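Local coordinates for membrane protein, putative (PDB 2QYB) that is of unconfirmed function, this chain being the GAF domain of a sodium:solute symporter family protein that may combine transport with phosphatase activity, at residues 34-39 with 128-133; 88-93 with 108-113. All blocks are in the same frame, centred on the assembly; numbering follows the deposited sequence.

Overall arrangement
Both contacts lie in one GAF domain and reach the same antiparallel sheet, whose strand order is 49-56, 37-43, 124-130, 109-115, 85-87. Contact 1 joins the start of strand 37-43 to the end of strand 124-130. Contact 2 ties the loop after edge strand 85-87 to the start of strand 109-115. Their centres are about 10 Å apart. Strands 124-130 and 109-115 are neighbours, so the contacts touch directly. Val128 N lies 2.9 Å from Ala111 O and Ser130 O 2.9 Å from Lys108 N, both probable hydrogen bonds. Along the chain, contact 2 is nested inside the loop that contact 1 closes.

Contact 1 of 2, residues 34-39 with 128-133; sequences KLDLAV and VFSRTI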
loop_
_atom_site.group_PDB
_atom_site.type_symbol
_atom_site.label_atom_id
_atom_site.label_comp_id
_atom_site.label_asym_id
_atom_site.label_seq_id
_atom_site.Cartn_x
_atom_site.Cartn_y
_atom_site.Cartn_z
ATOM N N LYS A 34 20.628 0.095 -1.765
ATOM C CA LYS A 34 20.717 -1.333 -1.366
ATOM C C LYS A 34 19.991 -1.646 -0.065
ATOM O O LYS A 34 20.545 -2.325 0.796
ATOM C CB LYS A 34 22.187 -1.770 -1.249
ATOM C CG LYS A 34 22.978 -1.565 -2.537
ATOM C CD LYS A 34 24.462 -1.895 -2.351
ATOM C CE LYS A 34 25.269 -1.467 -3.613
ATOM N NZ LYS A 34 26.650 -2.046 -3.556
ATOM N N LEU A 35 18.758 -1.139 0.056
ATOM C CA LEU A 35 17.841 -1.463 1.130
ATOM C C LEU A 35 16.886 -2.508 0.571
ATOM O O LEU A 35 16.554 -2.484 -0.626
ATOM C CB LEU A 35 17.040 -0.237 1.539
ATOM C CG LEU A 35 17.828 0.810 2.296
ATOM C CD1 LEU A 35 16.994 2.066 2.399
ATOM C CD2 LEU A 35 18.278 0.280 3.680
ATOM N N ASP A 36 16.437 -3.410 1.426
ATOM C CA ASP A 36 15.537 -4.458 1.007
ATOM C C ASP A 36 14.192 -4.317 1.680
ATOM O O ASP A 36 13.232 -4.933 1.242
ATOM C CB ASP A 36 16.124 -5.819 1.363
ATOM C CG ASP A 36 17.368 -6.108 0.599
ATOM O OD1 ASP A 36 17.246 -6.431 -0.598
ATOM O OD2 ASP A 36 18.471 -5.999 1.175
ATOM N N LEU A 37 14.106 -3.526 2.744
ATOM C CA LEU A 37 12.809 -3.300 3.397
ATOM C C LEU A 37 12.851 -1.943 4.056
ATOM O O LEU A 37 13.907 -1.531 4.503
ATOM C CB LEU A 37 12.504 -4.404 4.417
ATOM C CG LEU A 37 11.190 -4.307 5.217
ATOM C CD1 LEU A 37 9.901 -4.444 4.383
ATOM C CD2 LEU A 37 11.225 -5.397 6.306
ATOM N N ALA A 38 11.697 -1.263 4.047
ATOM C CA ALA A 38 11.514 0.042 4.644
ATOM C C ALA A 38 10.111 0.065 5.224
ATOM O O ALA A 38 9.180 -0.374 4.583
ATOM C CB ALA A 38 11.695 1.196 3.586
ATOM N N VAL A 39 9.958 0.616 6.417
ATOM C CA VAL A 39 8.666 0.672 7.080
ATOM C C VAL A 39 8.499 2.095 7.640
ATOM O O VAL A 39 9.444 2.657 8.157
ATOM C CB VAL A 39 8.517 -0.434 8.224
ATOM C CG1 VAL A 39 7.125 -0.494 8.756
ATOM C CG2 VAL A 39 8.920 -1.821 7.742
ATOM N N VAL A 128 14.579 1.125 8.312
ATOM C CA VAL A 128 15.087 0.574 7.042
ATOM C C VAL A 128 16.105 -0.542 7.246
ATOM O O VAL A 128 16.919 -0.511 8.151
ATOM C CB VAL A 128 15.725 1.689 6.178
ATOM C CG1 VAL A 128 14.703 2.788 5.915
ATOM C CG2 VAL A 128 16.940 2.309 6.873
ATOM N N PHE A 129 16.094 -1.504 6.343
ATOM C CA PHE A 129 16.846 -2.746 6.520
ATOM C C PHE A 129 17.473 -3.160 5.205
ATOM O O PHE A 129 16.835 -3.120 4.193
ATOM C CB PHE A 129 15.890 -3.850 6.961
ATOM C CG PHE A 129 15.077 -3.498 8.159
ATOM C CD1 PHE A 129 15.493 -3.926 9.460
ATOM C CD2 PHE A 129 13.885 -2.762 8.020
ATOM C CE1 PHE A 129 14.752 -3.621 10.567
ATOM C CE2 PHE A 129 13.151 -2.452 9.120
ATOM C CZ PHE A 129 13.574 -2.871 10.408
ATOM N N SER A 130 18.725 -3.540 5.231
ATOM C CA SER A 130 19.358 -4.204 4.099
ATOM C C SER A 130 19.647 -5.685 4.455
ATOM O O SER A 130 20.256 -5.964 5.456
ATOM C CB SER A 130 20.661 -3.493 3.740
ATOM O OG SER A 130 21.388 -4.205 2.758
ATOM N N ARG A 131 19.157 -6.602 3.622
ATOM C CA ARG A 131 19.629 -7.990 3.582
ATOM C C ARG A 131 20.821 -8.159 2.615
ATOM O O ARG A 131 21.224 -9.293 2.295
ATOM C CB ARG A 131 18.476 -8.928 3.185
ATOM C CG ARG A 131 17.412 -8.985 4.260
ATOM C CD ARG A 131 16.315 -9.953 3.956
ATOM N NE ARG A 131 15.470 -9.407 2.906
ATOM C CZ ARG A 131 14.312 -8.770 3.095
ATOM N NH1 ARG A 131 13.812 -8.609 4.326
ATOM N NH2 ARG A 131 13.635 -8.320 2.024
ATOM N N THR A 132 21.394 -7.033 2.181
ATOM C CA THR A 132 22.294 -7.003 0.999
ATOM C C THR A 132 23.728 -6.618 1.431
ATOM O O THR A 132 24.674 -7.268 1.010
ATOM C CB THR A 132 21.760 -6.008 -0.144
ATOM O OG1 THR A 132 20.367 -6.255 -0.446
ATOM C CG2 THR A 132 22.607 -6.102 -1.448
ATOM N N ILE A 133 23.855 -5.602 2.283
ATOM C CA ILE A 133 25.164 -5.056 2.649
ATOM C C ILE A 133 25.270 -4.635 4.120
ATOM O O ILE A 133 24.266 -4.345 4.770
ATOM C CB ILE A 133 25.548 -3.864 1.753
ATOM C CG1 ILE A 133 26.965 -4.044 1.204
ATOM C CG2 ILE A 133 25.432 -2.559 2.526
ATOM C CD1 ILE A 133 27.673 -5.271 1.734
#
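Asp36 meets Arg131 and Thr132 through a single carboxylate oxygen. Asp36 OD2 takes the hydroxyl of Thr132 OG1 at 2.5 Å on its syn lone pair. The backbone N-H of Arg131 reaches the same oxygen at 2.6 Å from the anti side, 27° out of the carboxylate plane. Two donors on one oxygen, from its syn and anti sides, help hold the carboxylate in its rotation. Asp36 CG is anti to its own carbonyl carbon (chi1 -66°), on the side of Arg131 and Thr132. A bend at chi3 (-73°) turns Arg131 NE back toward Asp36, and one face of the guanidinium lies over Asp36 CB, while NH2 bonds to the carbonyl of Lys57.

Ser130 OG gives its proton to Lys34 O at 2.8 Å. The same hydroxyl oxygen accepts from the backbone N of Thr132 and of Ile133, which makes an ST turn and an ST motif. Three bonds thus grip one buried hydroxyl.

The backbones pair antiparallel. Phe129 O receives both Asp36 N and Leu37 N, at 2.8 and 3.1 Å. Phe129 N returns a bond to Leu37 O. That carbonyl oxygen also lies in plane at the edge of the Phe129 ring.

Leu37 and Phe129 lie side by side and point the same way, with their CD2 atoms 4.1 Å apart. Ala63 also packs on Phe129. On the face that carries Ala38 and Val128, Val128 CG1 touches Ala38 CB. Leu35, just before the strand, brings CD2 to 3.8 Å from Val128 CB. Leu29 and Leu30 of helix 10-32 cover Leu35, and Leu26 and Leu30 cover Ala38.

Asp36 and Leu37 both face Phe129, a classic beta bulge at the start of strand 37-43, where it pairs with the end of strand 124-130 inside the antiparallel GAF-domain sheet.

Contact 2 of 2, residues 88-93 with 108-113; sequences NDTQYM and KSFAHI
Thr90 CG2 is anti to its carbonyl carbon, with OG1 at chi1 53°, and Phe110 CG stands between its backbone N and carbonyl carbon (chi1 70°). Thr90 belongs to the GAF-domain loop between edge strand 85-87 and helix 96-104, and Asp89 forms an Asx turn in it. The Thr90 methyl CG2 meets the ring edge near Phe110 CD2, at 4.2 Å. CE of selenomethionine Met93 reaches the ring edge at Phe110 CE2, 4.0 Å away. The side chains of Met93 and Phe110 cross at about a right angle. Tyr74 meets the same ring edge-to-face, and Met102 of helix 96-104 packs on it.

In the Asx turn, Asp89 OD1 accepts from Gln91 N at 2.9 Å. Asp89 OD2 takes Gln91 NE2. Both donors come from above the carboxylate plane. An alanine in place of Asp89 would probably leave the backbone N-H of Gln91 without its carboxylate mate and its side-chain NE2 less firmly held.

Thr90 OG1 bonds to the carbonyl of Ile107. Across the contact, the backbone of Thr90 holds that of Lys108: Thr90 N donates to Lys108 O at 2.8 Å from above the carbonyl plane, while Asp89 CA lies 3.3 Å from Lys108 O in a CA-H...O contact.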
loop_
_atom_site.group_PDB
_atom_site.type_symbol
_atom_site.label_atom_id
_atom_site.label_comp_id
_atom_site.label_asym_id
_atom_site.label_seq_id
_atom_site.Cartn_x
_atom_site.Cartn_y
_atom_site.Cartn_z
ATOM N N ASN A 88 25.319 -1.148 11.909
ATOM C CA ASN A 88 25.970 -1.312 10.602
ATOM C C ASN A 88 26.270 -2.760 10.213
ATOM O O ASN A 88 26.273 -3.094 9.024
ATOM C CB ASN A 88 27.189 -0.398 10.472
ATOM C CG ASN A 88 26.861 0.851 9.697
ATOM O OD1 ASN A 88 27.217 1.957 10.058
ATOM N ND2 ASN A 88 26.135 0.672 8.648
ATOM N N ASP A 89 26.441 -3.617 11.223
ATOM C CA ASP A 89 26.672 -5.035 11.018
ATOM C C ASP A 89 25.986 -5.862 12.114
ATOM O O ASP A 89 26.439 -5.888 13.248
ATOM C CB ASP A 89 28.178 -5.359 10.964
ATOM C CG ASP A 89 28.445 -6.758 10.411
ATOM O OD1 ASP A 89 27.545 -7.607 10.570
ATOM O OD2 ASP A 89 29.542 -7.001 9.817
ATOM N N THR A 90 24.915 -6.567 11.746
ATOM C CA THR A 90 24.186 -7.370 12.696
ATOM C C THR A 90 25.034 -8.469 13.400
ATOM O O THR A 90 24.630 -8.948 14.444
ATOM C CB THR A 90 22.932 -8.010 12.056
ATOM O OG1 THR A 90 23.325 -8.713 10.883
ATOM C CG2 THR A 90 21.843 -6.922 11.709
ATOM N N GLN A 91 26.191 -8.858 12.859
ATOM C CA GLN A 91 26.999 -9.846 13.560
ATOM C C GLN A 91 27.517 -9.325 14.908
ATOM O O GLN A 91 27.877 -10.113 15.750
ATOM C CB GLN A 91 28.131 -10.431 12.686
ATOM C CG GLN A 91 29.383 -9.592 12.619
ATOM C CD GLN A 91 30.542 -10.223 11.784
ATOM O OE1 GLN A 91 30.970 -11.360 12.034
ATOM N NE2 GLN A 91 31.086 -9.443 10.828
ATOM N N TYR A 92 27.496 -8.006 15.121
ATOM C CA TYR A 92 28.127 -7.371 16.289
ATOM C C TYR A 92 27.161 -6.700 17.235
ATOM O O TYR A 92 27.559 -5.963 18.120
ATOM C CB TYR A 92 29.201 -6.348 15.821
ATOM C CG TYR A 92 30.279 -6.976 14.964
ATOM C CD1 TYR A 92 30.844 -8.216 15.308
ATOM C CD2 TYR A 92 30.759 -6.324 13.829
ATOM C CE1 TYR A 92 31.824 -8.799 14.524
ATOM C CE2 TYR A 92 31.741 -6.882 13.043
ATOM C CZ TYR A 92 32.260 -8.132 13.394
ATOM O OH TYR A 92 33.227 -8.697 12.626
HETATM N N MSE A 93 25.891 -6.985 17.087
HETATM C CA MSE A 93 24.881 -6.570 18.065
HETATM C C MSE A 93 25.072 -7.248 19.395
HETATM O O MSE A 93 25.520 -8.395 19.466
HETATM C CB MSE A 93 23.504 -6.977 17.573
HETATM C CG MSE A 93 23.030 -6.256 16.340
HETATM SE SE MSE A 93 21.392 -7.078 15.739
HETATM C CE MSE A 93 20.212 -6.177 16.971
ATOM N N LYS A 108 21.505 -7.740 7.416
ATOM C CA LYS A 108 22.915 -7.385 7.673
ATOM C C LYS A 108 23.094 -6.071 8.427
ATOM O O LYS A 108 24.068 -5.866 9.122
ATOM C CB LYS A 108 23.679 -7.305 6.336
ATOM C CG LYS A 108 23.716 -8.651 5.674
ATOM C CD LYS A 108 24.736 -8.796 4.548
ATOM C CE LYS A 108 24.778 -10.280 4.092
ATOM N NZ LYS A 108 24.897 -11.275 5.277
ATOM N N SER A 109 22.131 -5.189 8.275
ATOM C CA SER A 109 22.321 -3.755 8.509
ATOM C C SER A 109 20.912 -3.118 8.725
ATOM O O SER A 109 19.951 -3.506 8.039
ATOM C CB SER A 109 22.999 -3.233 7.260
ATOM O OG SER A 109 23.397 -1.896 7.372
ATOM N N PHE A 110 20.741 -2.216 9.689
ATOM C CA PHE A 110 19.456 -1.509 9.804
ATOM C C PHE A 110 19.559 -0.168 10.488
ATOM O O PHE A 110 20.580 0.152 11.084
ATOM C CB PHE A 110 18.344 -2.378 10.465
ATOM C CG PHE A 110 18.551 -2.629 11.928
ATOM C CD1 PHE A 110 18.099 -1.716 12.873
ATOM C CD2 PHE A 110 19.211 -3.766 12.356
ATOM C CE1 PHE A 110 18.312 -1.930 14.229
ATOM C CE2 PHE A 110 19.407 -3.999 13.703
ATOM C CZ PHE A 110 18.955 -3.076 14.646
ATOM N N ALA A 111 18.489 0.618 10.381
ATOM C CA ALA A 111 18.423 1.973 10.983
ATOM C C ALA A 111 16.982 2.346 11.331
ATOM O O ALA A 111 16.061 1.949 10.626
ATOM C CB ALA A 111 19.020 3.017 10.042
ATOM N N HIS A 112 16.809 3.060 12.451
ATOM C CA HIS A 112 15.534 3.657 12.841
ATOM C C HIS A 112 15.687 5.168 12.980
ATOM O O HIS A 112 16.526 5.637 13.726
ATOM C CB HIS A 112 15.007 3.029 14.138
ATOM C CG HIS A 112 14.709 1.569 14.017
ATOM N ND1 HIS A 112 15.510 0.584 14.564
ATOM C CD2 HIS A 112 13.695 0.926 13.403
ATOM C CE1 HIS A 112 14.995 -0.603 14.297
ATOM N NE2 HIS A 112 13.888 -0.424 13.599
ATOM N N ILE A 113 14.835 5.914 12.269
ATOM C CA ILE A 113 14.958 7.350 12.120
ATOM C C ILE A 113 13.667 7.988 12.541
ATOM O O ILE A 113 12.618 7.703 11.956
ATOM C CB ILE A 113 15.248 7.753 10.656
ATOM C CG1 ILE A 113 16.512 7.029 10.139
ATOM C CG2 ILE A 113 15.339 9.307 10.511
ATOM C CD1 ILE A 113 16.140 5.969 9.119
#